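Local coordinates for electron transfer flavoprotein, beta subunit (Thermotoga maritima, PDB 7KOE), which binds flavin-adenine dinucleotide and, like other electron transfer flavoproteins, probably passes electrons between redox partners, at residues A[18-22]-A[76-80]; A[45-49]-A[131-136]; A[51-57]-A[197-203]. All blocks are in the same frame, centred on the assembly; numbering follows the deposited sequence.

Contact 1. Residues A[18-22]-A[76-80]; sequences IKQVP and QAKEA. With FAD (flavin-adenine dinucleotide), chain I.
Gln20 lays the aliphatic part of its side chain over the methyl groups of Ala77 and Ala80, with Gln20 CG 3.7 Å from Ala80 CB. Its CG stands anti to the backbone N (chi1 -162°) and the chain beyond is extended, which carries the amide past the two alanines to the start of segment 76-80. There Gln20 NE2 gives a weak, bent hydrogen bond of 2.9 Å to the backbone Gln76 O. The other end of the amide, Gln20 OE1, lies beside the backbone of the next residue, 3.4 Å from Ala77 CA. Glutamine suits this place because its methylenes can pack on small methyls while its amide reaches a peptide group. Alanines suit the facing side, since their short side chains let the backbones come close: the CA atoms of Gln20 and Ala80 are 5.8 Å apart. The side chain of Gln76 adds a looser edge to the contact, its CD 3.7 Å from Gln20 OE1.

Two residues earlier in the chain, Ile18 sends its CD1 branch to Ala80 O, 3.6 Å away, a van der Waals contact of a methyl on a backbone carbonyl oxygen. Lys19 points away from segment 76-80 and runs its methylenes along the adenine of FAD, with Lys19 CD 3.4 Å from FAD N7A. Its ammonium group is paired with Asp137. The side chains of Ile18 and Gln20 thus turn to 76-80, and that of Lys19 between them to the adenine.

Strand 13-22 runs parallel to strand 66-72 in the main sheet, and the chain leaving the latter turns through 76-77 into helix 78-85. Strand 43-45 also borders the contact, with Ile45 against Ile18 and Ala80.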
loop_
_atom_site.group_PDB
_atom_site.type_symbol
_atom_site.label_atom_id
_atom_site.label_comp_id
_atom_site.label_asym_id
_atom_site.label_seq_id
_atom_site.Cartn_x
_atom_site.Cartn_y
_atom_site.Cartn_z
ATOM N N ILE A 18 14.276 -3.960 -42.348
ATOM C CA ILE A 18 13.583 -2.921 -41.601
ATOM C C ILE A 18 13.515 -3.331 -40.138
ATOM O O ILE A 18 13.616 -4.508 -39.786
ATOM C CB ILE A 18 12.173 -2.623 -42.152
ATOM C CG1 ILE A 18 11.203 -3.752 -41.815
ATOM C CG2 ILE A 18 12.217 -2.403 -43.640
ATOM C CD1 ILE A 18 9.769 -3.406 -42.049
ATOM N N LYS A 19 13.355 -2.337 -39.273
ATOM C CA LYS A 19 13.308 -2.565 -37.839
ATOM C C LYS A 19 12.069 -1.907 -37.262
ATOM O O LYS A 19 11.782 -0.746 -37.563
ATOM C CB LYS A 19 14.556 -2.019 -37.150
ATOM C CG LYS A 19 14.715 -2.490 -35.724
ATOM C CD LYS A 19 15.633 -1.586 -34.954
ATOM C CE LYS A 19 15.659 -1.940 -33.490
ATOM N NZ LYS A 19 16.293 -0.861 -32.701
ATOM N N GLN A 20 11.343 -2.646 -36.431
ATOM C CA GLN A 20 10.204 -2.078 -35.730
ATOM C C GLN A 20 10.695 -1.215 -34.580
ATOM O O GLN A 20 11.380 -1.699 -33.677
ATOM C CB GLN A 20 9.288 -3.179 -35.221
ATOM C CG GLN A 20 7.911 -2.686 -34.886
ATOM C CD GLN A 20 7.163 -3.633 -33.997
ATOM O OE1 GLN A 20 7.751 -4.298 -33.150
ATOM N NE2 GLN A 20 5.853 -3.703 -34.181
ATOM N N VAL A 21 10.343 0.062 -34.615
ATOM C CA VAL A 21 10.883 1.065 -33.706
ATOM C C VAL A 21 9.690 1.705 -33.006
ATOM O O VAL A 21 8.647 1.890 -33.645
ATOM C CB VAL A 21 11.739 2.080 -34.486
ATOM C CG1 VAL A 21 12.085 3.305 -33.670
ATOM C CG2 VAL A 21 13.001 1.420 -34.984
ATOM N N PRO A 22 9.761 1.998 -31.706
ATOM C CA PRO A 22 8.686 2.763 -31.063
ATOM C C PRO A 22 8.581 4.167 -31.638
ATOM O O PRO A 22 9.553 4.729 -32.139
ATOM C CB PRO A 22 9.106 2.796 -29.591
ATOM C CG PRO A 22 10.022 1.648 -29.433
ATOM C CD PRO A 22 10.738 1.495 -30.729
ATOM N N GLN A 76 5.766 -9.200 -31.887
ATOM C CA GLN A 76 4.943 -8.054 -32.242
ATOM C C GLN A 76 5.463 -7.303 -33.457
ATOM O O GLN A 76 4.794 -6.375 -33.919
ATOM C CB GLN A 76 4.843 -7.090 -31.060
ATOM C CG GLN A 76 6.178 -6.560 -30.588
ATOM C CD GLN A 76 6.067 -5.190 -29.952
ATOM O OE1 GLN A 76 5.234 -4.375 -30.349
ATOM N NE2 GLN A 76 6.906 -4.930 -28.958
ATOM N N ALA A 77 6.630 -7.669 -33.979
ATOM C CA ALA A 77 7.206 -7.019 -35.145
ATOM C C ALA A 77 6.751 -7.643 -36.453
ATOM O O ALA A 77 7.301 -7.310 -37.505
ATOM C CB ALA A 77 8.732 -7.040 -35.067
ATOM N N LYS A 78 5.773 -8.544 -36.420
ATOM C CA LYS A 78 5.153 -8.999 -37.654
ATOM C C LYS A 78 4.164 -7.988 -38.206
ATOM O O LYS A 78 3.751 -8.118 -39.361
ATOM C CB LYS A 78 4.451 -10.343 -37.441
ATOM C CG LYS A 78 3.035 -10.243 -36.899
ATOM C CD LYS A 78 2.411 -11.616 -36.742
ATOM C CE LYS A 78 1.990 -12.192 -38.081
ATOM N NZ LYS A 78 0.697 -11.620 -38.538
ATOM N N GLU A 79 3.777 -6.988 -37.411
ATOM C CA GLU A 79 2.914 -5.928 -37.906
ATOM C C GLU A 79 3.707 -4.859 -38.637
ATOM O O GLU A 79 3.154 -4.161 -39.492
ATOM C CB GLU A 79 2.128 -5.311 -36.752
ATOM C CG GLU A 79 1.424 -6.333 -35.873
ATOM C CD GLU A 79 0.388 -7.152 -36.627
ATOM O OE1 GLU A 79 -0.337 -6.581 -37.468
ATOM O OE2 GLU A 79 0.297 -8.371 -36.371
ATOM N N ALA A 80 4.991 -4.712 -38.311
ATOM C CA ALA A 80 5.866 -3.880 -39.124
ATOM C C ALA A 80 6.154 -4.545 -40.459
ATOM O O ALA A 80 6.224 -3.875 -41.492
ATOM C CB ALA A 80 7.167 -3.597 -38.382
HETATM P PA FAD I . 20.710 0.465 -36.627
HETATM O O1A FAD I . 21.167 1.880 -36.547
HETATM O O2A FAD I . 21.729 -0.609 -36.786
HETATM O O5B FAD I . 19.621 0.323 -37.788
HETATM C C5B FAD I . 20.066 0.507 -39.150
HETATM C C4B FAD I . 19.167 -0.271 -40.077
HETATM O O4B FAD I . 19.464 -1.685 -39.959
HETATM C C3B FAD I . 17.664 -0.189 -39.802
HETATM O O3B FAD I . 17.083 0.970 -40.382
HETATM C C2B FAD I . 17.183 -1.461 -40.501
HETATM O O2B FAD I . 17.098 -1.311 -41.900
HETATM C C1B FAD I . 18.284 -2.441 -40.113
HETATM N N9A FAD I . 18.008 -3.117 -38.859
HETATM C C8A FAD I . 18.269 -2.673 -37.594
HETATM N N7A FAD I . 17.882 -3.521 -36.671
HETATM C C5A FAD I . 17.329 -4.580 -37.378
HETATM C C6A FAD I . 16.738 -5.791 -36.976
HETATM N N6A FAD I . 16.594 -6.159 -35.707
HETATM N N1A FAD I . 16.286 -6.615 -37.950
HETATM C C2A FAD I . 16.429 -6.238 -39.226
HETATM N N3A FAD I . 16.969 -5.129 -39.720
HETATM C C4A FAD I . 17.403 -4.335 -38.730
HETATM N N1 FAD I . 23.748 -2.358 -29.980
HETATM C C2 FAD I . 25.028 -2.113 -30.330
HETATM O O2 FAD I . 25.603 -2.825 -31.150
HETATM N N3 FAD I . 25.732 -1.083 -29.805
HETATM C C4 FAD I . 25.185 -0.227 -28.883
HETATM O O4 FAD I . 25.855 0.690 -28.436
HETATM C C4X FAD I . 23.858 -0.447 -28.489
HETATM N N5 FAD I . 23.326 0.360 -27.609
HETATM C C5X FAD I . 22.029 0.120 -27.241
HETATM C C6 FAD I . 21.439 0.973 -26.293
HETATM C C7 FAD I . 20.145 0.792 -25.874
HETATM C C7M FAD I . 19.544 1.725 -24.855
HETATM C C8 FAD I . 19.385 -0.274 -26.408
HETATM C C8M FAD I . 17.962 -0.492 -25.965
HETATM C C9 FAD I . 19.951 -1.117 -27.340
HETATM C C9A FAD I . 21.275 -0.942 -27.773
HETATM N N10 FAD I . 21.877 -1.776 -28.709
HETATM C C10 FAD I . 23.184 -1.562 -29.098
HETATM C "C1'" FAD I . 21.117 -2.896 -29.289
HETATM C "C2'" FAD I . 20.994 -2.787 -30.796
HETATM O "O2'" FAD I . 20.020 -1.812 -31.130
HETATM C "C3'" FAD I . 20.583 -4.122 -31.418
HETATM O "O3'" FAD I . 21.720 -4.973 -31.471
HETATM C "C4'" FAD I . 19.977 -3.983 -32.816
HETATM O "O4'" FAD I . 20.089 -5.217 -33.528
HETATM C "C5'" FAD I . 20.633 -2.887 -33.623
HETATM O "O5'" FAD I . 19.711 -1.777 -33.772
HETATM P P FAD I . 20.293 -0.290 -33.851
HETATM O O1P FAD I . 19.613 0.560 -32.833
HETATM O O2P FAD I . 21.779 -0.388 -33.812
HETATM O O3P FAD I . 19.844 0.147 -35.321
#

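Contact 2. Residues A[45-49]-A[131-136]; sequences INPDD and TGKQAV. With FAD (flavin-adenine dinucleotide), chain I.
Gly132 sits where a side chain would have no room: a CB on it would run into Asp48 CB and probably into the ribose of FAD. Its bare backbone instead lies against the first turn of helix 47-63, with Gly132 CA 3.7 Å from Asp48 O, and lets Gly132 N donate to FAD O2B at 3.2 Å. The carboxylate of Asp49 faces the ribose hydroxyls, and Gly132 packs beside both.

Asn46, just before helix 47-63, and Asp48, in its first turn, both reach the backbone of Gln134. Asn46 ND2 donates to Gln134 O in a hydrogen bond modelled very short. Asp48 OD2 is met by the backbone N of Gln134 at 3.0 Å, in a weak, bent hydrogen bond. Asparagine and aspartate suit these places because one offers an N-H to the loop's carbonyl and the other accepts from its amide.

Asn46 CG lies anti to the backbone N (chi1 -177°), directing the amide across to loop 133-136. Its OD1 end meets Val136 CG2, which also touches Pro47 CD at 4.0 Å, with the valine and proline side chains crossing at about a right angle. Within its own segment Asn46 ND2 also donates to Asp49 OD2, although the exact place of that oxygen is less sure.

Farther along, Ala135 N points at a phosphate oxygen, reaching FAD O1A at 3.2 Å with an N-H...O angle of 164°, and its small methyl leaves the diphosphate close to the chain. Lys133 turns outward to Tyr211 of the chain of Electron transfer flavoprotein.

Helix start, strand end and following loop together hold the adenosine ribose and diphosphate at the ends of parallel strands, as in nucleotide-binding alpha/beta folds of the HUP superfamily, to which this domain is assigned.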
loop_
_atom_site.group_PDB
_atom_site.type_symbol
_atom_site.label_atom_id
_atom_site.label_comp_id
_atom_site.label_asym_id
_atom_site.label_seq_id
_atom_site.Cartn_x
_atom_site.Cartn_y
_atom_site.Cartn_z
ATOM N N ILE A 45 7.391 1.336 -38.314
ATOM C CA ILE A 45 8.631 1.199 -39.059
ATOM C C ILE A 45 9.581 2.291 -38.592
ATOM O O ILE A 45 9.159 3.376 -38.169
ATOM C CB ILE A 45 8.396 1.301 -40.577
ATOM C CG1 ILE A 45 7.085 0.638 -40.977
ATOM C CG2 ILE A 45 9.550 0.681 -41.362
ATOM C CD1 ILE A 45 7.125 -0.830 -40.917
ATOM N N ASN A 46 10.867 1.991 -38.624
ATOM C CA ASN A 46 11.874 3.026 -38.508
ATOM C C ASN A 46 11.712 4.011 -39.661
ATOM O O ASN A 46 11.604 3.584 -40.818
ATOM C CB ASN A 46 13.254 2.388 -38.530
ATOM C CG ASN A 46 14.357 3.381 -38.349
ATOM O OD1 ASN A 46 14.295 4.235 -37.477
ATOM N ND2 ASN A 46 15.386 3.276 -39.177
ATOM N N PRO A 47 11.638 5.318 -39.391
ATOM C CA PRO A 47 11.395 6.284 -40.473
ATOM C C PRO A 47 12.525 6.396 -41.477
ATOM O O PRO A 47 12.283 6.859 -42.596
ATOM C CB PRO A 47 11.193 7.604 -39.720
ATOM C CG PRO A 47 10.781 7.200 -38.361
ATOM C CD PRO A 47 11.520 5.942 -38.066
ATOM N N ASP A 48 13.748 5.997 -41.124
ATOM C CA ASP A 48 14.793 5.852 -42.130
ATOM C C ASP A 48 14.542 4.667 -43.049
ATOM O O ASP A 48 15.079 4.637 -44.158
ATOM C CB ASP A 48 16.161 5.696 -41.465
ATOM C CG ASP A 48 16.695 6.995 -40.887
ATOM O OD1 ASP A 48 16.418 8.065 -41.460
ATOM O OD2 ASP A 48 17.396 6.945 -39.857
ATOM N N ASP A 49 13.744 3.692 -42.611
ATOM C CA ASP A 49 13.451 2.512 -43.413
ATOM C C ASP A 49 12.207 2.652 -44.265
ATOM O O ASP A 49 12.031 1.864 -45.196
ATOM C CB ASP A 49 13.301 1.279 -42.524
ATOM C CG ASP A 49 14.620 0.778 -42.022
ATOM O OD1 ASP A 49 15.295 0.065 -42.786
ATOM O OD2 ASP A 49 14.999 1.098 -40.886
ATOM N N THR A 131 19.097 -0.820 -46.129
ATOM C CA THR A 131 18.804 -0.560 -44.731
ATOM C C THR A 131 18.547 0.926 -44.556
ATOM O O THR A 131 18.648 1.713 -45.495
ATOM C CB THR A 131 19.945 -1.016 -43.810
ATOM O OG1 THR A 131 21.049 -0.115 -43.927
ATOM C CG2 THR A 131 20.406 -2.415 -44.161
ATOM N N GLY A 132 18.199 1.304 -43.351
ATOM C CA GLY A 132 18.076 2.706 -43.028
ATOM C C GLY A 132 19.353 3.244 -42.441
ATOM O O GLY A 132 20.263 2.495 -42.101
ATOM N N LYS A 133 19.412 4.570 -42.336
ATOM C CA LYS A 133 20.603 5.214 -41.799
ATOM C C LYS A 133 20.756 4.916 -40.316
ATOM O O LYS A 133 21.863 4.660 -39.832
ATOM C CB LYS A 133 20.541 6.718 -42.058
ATOM C CG LYS A 133 21.781 7.470 -41.653
ATOM C CD LYS A 133 21.502 8.408 -40.496
ATOM C CE LYS A 133 22.780 9.049 -40.000
ATOM N NZ LYS A 133 22.546 9.983 -38.867
ATOM N N GLN A 134 19.647 4.908 -39.587
ATOM C CA GLN A 134 19.654 4.658 -38.160
ATOM C C GLN A 134 18.295 4.126 -37.750
ATOM O O GLN A 134 17.270 4.526 -38.299
ATOM C CB GLN A 134 19.944 5.931 -37.365
ATOM C CG GLN A 134 21.372 6.147 -36.959
ATOM C CD GLN A 134 21.532 7.422 -36.176
ATOM O OE1 GLN A 134 20.550 8.083 -35.852
ATOM N NE2 GLN A 134 22.768 7.781 -35.871
ATOM N N ALA A 135 18.290 3.237 -36.767
ATOM C CA ALA A 135 17.096 3.067 -35.960
ATOM C C ALA A 135 17.002 4.239 -34.999
ATOM O O ALA A 135 17.942 5.018 -34.861
ATOM C CB ALA A 135 17.135 1.753 -35.192
ATOM N N VAL A 136 15.862 4.380 -34.333
ATOM C CA VAL A 136 15.771 5.494 -33.402
ATOM C C VAL A 136 15.924 5.025 -31.958
ATOM O O VAL A 136 16.456 5.770 -31.126
ATOM C CB VAL A 136 14.467 6.283 -33.598
ATOM C CG1 VAL A 136 14.587 7.645 -32.949
ATOM C CG2 VAL A 136 14.152 6.437 -35.059
HETATM P PA FAD I . 20.710 0.465 -36.627
HETATM O O1A FAD I . 21.167 1.880 -36.547
HETATM O O2A FAD I . 21.729 -0.609 -36.786
HETATM O O5B FAD I . 19.621 0.323 -37.788
HETATM C C5B FAD I . 20.066 0.507 -39.150
HETATM C C4B FAD I . 19.167 -0.271 -40.077
HETATM O O4B FAD I . 19.464 -1.685 -39.959
HETATM C C3B FAD I . 17.664 -0.189 -39.802
HETATM O O3B FAD I . 17.083 0.970 -40.382
HETATM C C2B FAD I . 17.183 -1.461 -40.501
HETATM O O2B FAD I . 17.098 -1.311 -41.900
HETATM C C1B FAD I . 18.284 -2.441 -40.113
HETATM N N9A FAD I . 18.008 -3.117 -38.859
HETATM C C8A FAD I . 18.269 -2.673 -37.594
HETATM N N7A FAD I . 17.882 -3.521 -36.671
HETATM C C5A FAD I . 17.329 -4.580 -37.378
HETATM C C6A FAD I . 16.738 -5.791 -36.976
HETATM N N6A FAD I . 16.594 -6.159 -35.707
HETATM N N1A FAD I . 16.286 -6.615 -37.950
HETATM C C2A FAD I . 16.429 -6.238 -39.226
HETATM N N3A FAD I . 16.969 -5.129 -39.720
HETATM C C4A FAD I . 17.403 -4.335 -38.730
HETATM N N1 FAD I . 23.748 -2.358 -29.980
HETATM C C2 FAD I . 25.028 -2.113 -30.330
HETATM O O2 FAD I . 25.603 -2.825 -31.150
HETATM N N3 FAD I . 25.732 -1.083 -29.805
HETATM C C4 FAD I . 25.185 -0.227 -28.883
HETATM O O4 FAD I . 25.855 0.690 -28.436
HETATM C C4X FAD I . 23.858 -0.447 -28.489
HETATM N N5 FAD I . 23.326 0.360 -27.609
HETATM C C5X FAD I . 22.029 0.120 -27.241
HETATM C C6 FAD I . 21.439 0.973 -26.293
HETATM C C7 FAD I . 20.145 0.792 -25.874
HETATM C C7M FAD I . 19.544 1.725 -24.855
HETATM C C8 FAD I . 19.385 -0.274 -26.408
HETATM C C8M FAD I . 17.962 -0.492 -25.965
HETATM C C9 FAD I . 19.951 -1.117 -27.340
HETATM C C9A FAD I . 21.275 -0.942 -27.773
HETATM N N10 FAD I . 21.877 -1.776 -28.709
HETATM C C10 FAD I . 23.184 -1.562 -29.098
HETATM C "C1'" FAD I . 21.117 -2.896 -29.289
HETATM C "C2'" FAD I . 20.994 -2.787 -30.796
HETATM O "O2'" FAD I . 20.020 -1.812 -31.130
HETATM C "C3'" FAD I . 20.583 -4.122 -31.418
HETATM O "O3'" FAD I . 21.720 -4.973 -31.471
HETATM C "C4'" FAD I . 19.977 -3.983 -32.816
HETATM O "O4'" FAD I . 20.089 -5.217 -33.528
HETATM C "C5'" FAD I . 20.633 -2.887 -33.623
HETATM O "O5'" FAD I . 19.711 -1.777 -33.772
HETATM P P FAD I . 20.293 -0.290 -33.851
HETATM O O1P FAD I . 19.613 0.560 -32.833
HETATM O O2P FAD I . 21.779 -0.388 -33.812
HETATM O O3P FAD I . 19.844 0.147 -35.321
#

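Contact 3. Residues A[51-57]-A[197-203]; sequences RALELAS and DELNKPR
Helix 47-63 is flanked here by the irregular connection that follows strand 191-195, and two arginines, one from each segment, join them. A bend about CB-CG (chi2 -67°) brings the end of Arg51 nearer to the loop. Its NE donates to the backbone Asp197 O at 3.0 Å, in the carbonyl plane and on a lone pair. Pro202 CD lies over one face of the guanidinium and Asp197 OD2 over the other, the latter in a long salt bridge of charges alone. An arginine fits because its methylenes pack on Pro202, with Arg51 CD 3.7 Å from Pro202 CD, while its polar end reaches the loop backbone. With only an alanine's methyl in its place, Asp197 O would probably lose this donor, the Asp197 carboxylate this positive partner, and the ring of Pro202 its packing.

Toward the other end Glu54 receives Arg203. Glu54 OE1 lies 2.8 Å from Arg203 NE in a salt bridge whose hydrogen bond is weak and bent, and Arg203 N reaches the same oxygen at 3.2 Å from above the carboxylate plane. Ser57 OG sits over the centre of the Arg203 guanidinium, 3.2 Å from CZ; its hydroxyl donates back to Glu54 O within the helix. To one side of the ionic pairs, Leu55 and Leu199 cross at about a right angle, Leu55 CB 3.7 Å from Leu199 CD2, joining the apolar side that continues to Ile162.

The arrangement is helix-to-loop packing in an alpha/beta domain: a leucine pair on one side, proline against helix methylenes in the centre, and an arginine towards each end.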
loop_
_atom_site.group_PDB
_atom_site.type_symbol
_atom_site.label_atom_id
_atom_site.label_comp_id
_atom_site.label_asym_id
_atom_site.label_seq_id
_atom_site.Cartn_x
_atom_site.Cartn_y
_atom_site.Cartn_z
ATOM N N ARG A 51 11.885 5.208 -46.141
ATOM C CA ARG A 51 12.525 5.672 -47.365
ATOM C C ARG A 51 13.208 4.528 -48.093
ATOM O O ARG A 51 13.319 4.555 -49.322
ATOM C CB ARG A 51 13.531 6.773 -47.050
ATOM C CG ARG A 51 13.099 7.718 -45.951
ATOM C CD ARG A 51 11.916 8.544 -46.383
ATOM N NE ARG A 51 11.788 9.787 -45.633
ATOM C CZ ARG A 51 11.183 9.892 -44.457
ATOM N NH1 ARG A 51 10.651 8.825 -43.882
ATOM N NH2 ARG A 51 11.113 11.066 -43.852
ATOM N N ALA A 52 13.672 3.521 -47.354
ATOM C CA ALA A 52 14.261 2.348 -47.984
ATOM C C ALA A 52 13.195 1.483 -48.636
ATOM O O ALA A 52 13.433 0.888 -49.691
ATOM C CB ALA A 52 15.048 1.541 -46.957
ATOM N N LEU A 53 12.015 1.395 -48.019
ATOM C CA LEU A 53 10.926 0.622 -48.602
ATOM C C LEU A 53 10.327 1.322 -49.808
ATOM O O LEU A 53 9.880 0.658 -50.748
ATOM C CB LEU A 53 9.841 0.368 -47.563
ATOM C CG LEU A 53 10.198 -0.554 -46.408
ATOM C CD1 LEU A 53 9.196 -0.401 -45.294
ATOM C CD2 LEU A 53 10.248 -1.967 -46.883
ATOM N N GLU A 54 10.293 2.653 -49.795
ATOM C CA GLU A 54 9.749 3.386 -50.929
ATOM C C GLU A 54 10.697 3.328 -52.119
ATOM O O GLU A 54 10.251 3.232 -53.268
ATOM C CB GLU A 54 9.444 4.827 -50.513
ATOM C CG GLU A 54 9.360 5.856 -51.629
ATOM C CD GLU A 54 8.213 5.618 -52.589
ATOM O OE1 GLU A 54 7.194 5.029 -52.179
ATOM O OE2 GLU A 54 8.327 6.031 -53.761
ATOM N N LEU A 55 12.008 3.343 -51.858
ATOM C CA LEU A 55 12.986 3.140 -52.922
ATOM C C LEU A 55 12.890 1.734 -53.494
ATOM O O LEU A 55 13.033 1.536 -54.706
ATOM C CB LEU A 55 14.394 3.401 -52.395
ATOM C CG LEU A 55 15.557 3.097 -53.338
ATOM C CD1 LEU A 55 15.568 4.074 -54.494
ATOM C CD2 LEU A 55 16.871 3.125 -52.596
ATOM N N ALA A 56 12.624 0.751 -52.637
ATOM C CA ALA A 56 12.476 -0.623 -53.096
ATOM C C ALA A 56 11.211 -0.803 -53.923
ATOM O O ALA A 56 11.192 -1.593 -54.873
ATOM C CB ALA A 56 12.460 -1.560 -51.902
ATOM N N SER A 57 10.144 -0.085 -53.576
ATOM C CA SER A 57 8.940 -0.132 -54.392
ATOM C C SER A 57 9.127 0.625 -55.695
ATOM O O SER A 57 8.485 0.296 -56.697
ATOM C CB SER A 57 7.756 0.431 -53.616
ATOM O OG SER A 57 7.959 1.800 -53.328
ATOM N N ASP A 197 16.699 9.987 -44.593
ATOM C CA ASP A 197 15.360 10.537 -44.765
ATOM C C ASP A 197 15.230 11.340 -46.048
ATOM O O ASP A 197 14.126 11.467 -46.583
ATOM C CB ASP A 197 14.989 11.446 -43.594
ATOM C CG ASP A 197 15.094 10.756 -42.257
ATOM O OD1 ASP A 197 16.059 11.043 -41.518
ATOM O OD2 ASP A 197 14.207 9.939 -41.933
ATOM N N GLU A 198 16.329 11.891 -46.551
ATOM C CA GLU A 198 16.273 12.859 -47.634
ATOM C C GLU A 198 16.250 12.219 -49.011
ATOM O O GLU A 198 16.310 12.946 -50.007
ATOM C CB GLU A 198 17.455 13.829 -47.548
ATOM C CG GLU A 198 17.449 14.738 -46.330
ATOM C CD GLU A 198 18.189 14.144 -45.149
ATOM O OE1 GLU A 198 18.818 13.080 -45.317
ATOM O OE2 GLU A 198 18.141 14.738 -44.052
ATOM N N LEU A 199 16.172 10.890 -49.100
ATOM C CA LEU A 199 16.173 10.247 -50.410
ATOM C C LEU A 199 14.866 10.498 -51.144
ATOM O O LEU A 199 14.862 10.991 -52.277
ATOM C CB LEU A 199 16.423 8.750 -50.276
ATOM C CG LEU A 199 16.489 8.082 -51.650
ATOM C CD1 LEU A 199 17.892 8.114 -52.179
ATOM C CD2 LEU A 199 15.985 6.669 -51.618
ATOM N N ASN A 200 13.747 10.175 -50.510
ATOM C CA ASN A 200 12.441 10.373 -51.112
ATOM C C ASN A 200 11.436 10.628 -50.000
ATOM O O ASN A 200 11.799 10.748 -48.826
ATOM C CB ASN A 200 12.078 9.170 -51.992
ATOM C CG ASN A 200 12.353 7.838 -51.319
ATOM O OD1 ASN A 200 12.445 7.742 -50.101
ATOM N ND2 ASN A 200 12.538 6.806 -52.129
ATOM N N LYS A 201 10.170 10.734 -50.375
ATOM C CA LYS A 201 9.087 10.745 -49.421
ATOM C C LYS A 201 8.212 9.531 -49.681
ATOM O O LYS A 201 7.833 9.289 -50.836
ATOM C CB LYS A 201 8.267 12.034 -49.519
ATOM C CG LYS A 201 9.038 13.254 -49.044
ATOM C CD LYS A 201 8.157 14.482 -48.931
ATOM C CE LYS A 201 7.839 15.067 -50.290
ATOM N NZ LYS A 201 7.075 16.337 -50.157
ATOM N N PRO A 202 7.907 8.729 -48.662
ATOM C CA PRO A 202 7.214 7.460 -48.897
ATOM C C PRO A 202 5.779 7.668 -49.343
ATOM O O PRO A 202 5.111 8.628 -48.956
ATOM C CB PRO A 202 7.277 6.764 -47.534
ATOM C CG PRO A 202 8.367 7.459 -46.799
ATOM C CD PRO A 202 8.313 8.872 -47.259
ATOM N N ARG A 203 5.320 6.754 -50.187
ATOM C CA ARG A 203 4.040 6.917 -50.849
ATOM C C ARG A 203 2.888 6.651 -49.890
ATOM O O ARG A 203 3.024 5.938 -48.893
ATOM C CB ARG A 203 3.940 5.973 -52.046
ATOM C CG ARG A 203 3.962 4.503 -51.668
ATOM C CD ARG A 203 4.036 3.621 -52.888
ATOM N NE ARG A 203 5.117 4.025 -53.778
ATOM C CZ ARG A 203 5.565 3.286 -54.784
ATOM N NH1 ARG A 203 6.552 3.731 -55.546
ATOM N NH2 ARG A 203 5.029 2.101 -55.026
#

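In the fold
Contacts 1 and 2 are buried and both touch FAD, whereas contact 3 is only partly buried and its segments stand back from the cofactor. Strands 13-22 and 128-132, neighbours in the main sheet, tie contact 1 to contact 2, and a probable hydrogen bond from Asn46 N to Lys19 O joins them directly. Contacts 2 and 3 share helix 47-63: its first turn serves the nucleotide and the next turns meet the loop 197-203. Chemistry follows place. Contact 1 relies on small apolar groups and one weak amide bond, contact 2 on a polar network around ribose and phosphate, and contact 3 on arginines paired with carboxylates and backbone, with leucine and proline packing beside them. Leu53 packing on Ile18 links contacts 1 and 3.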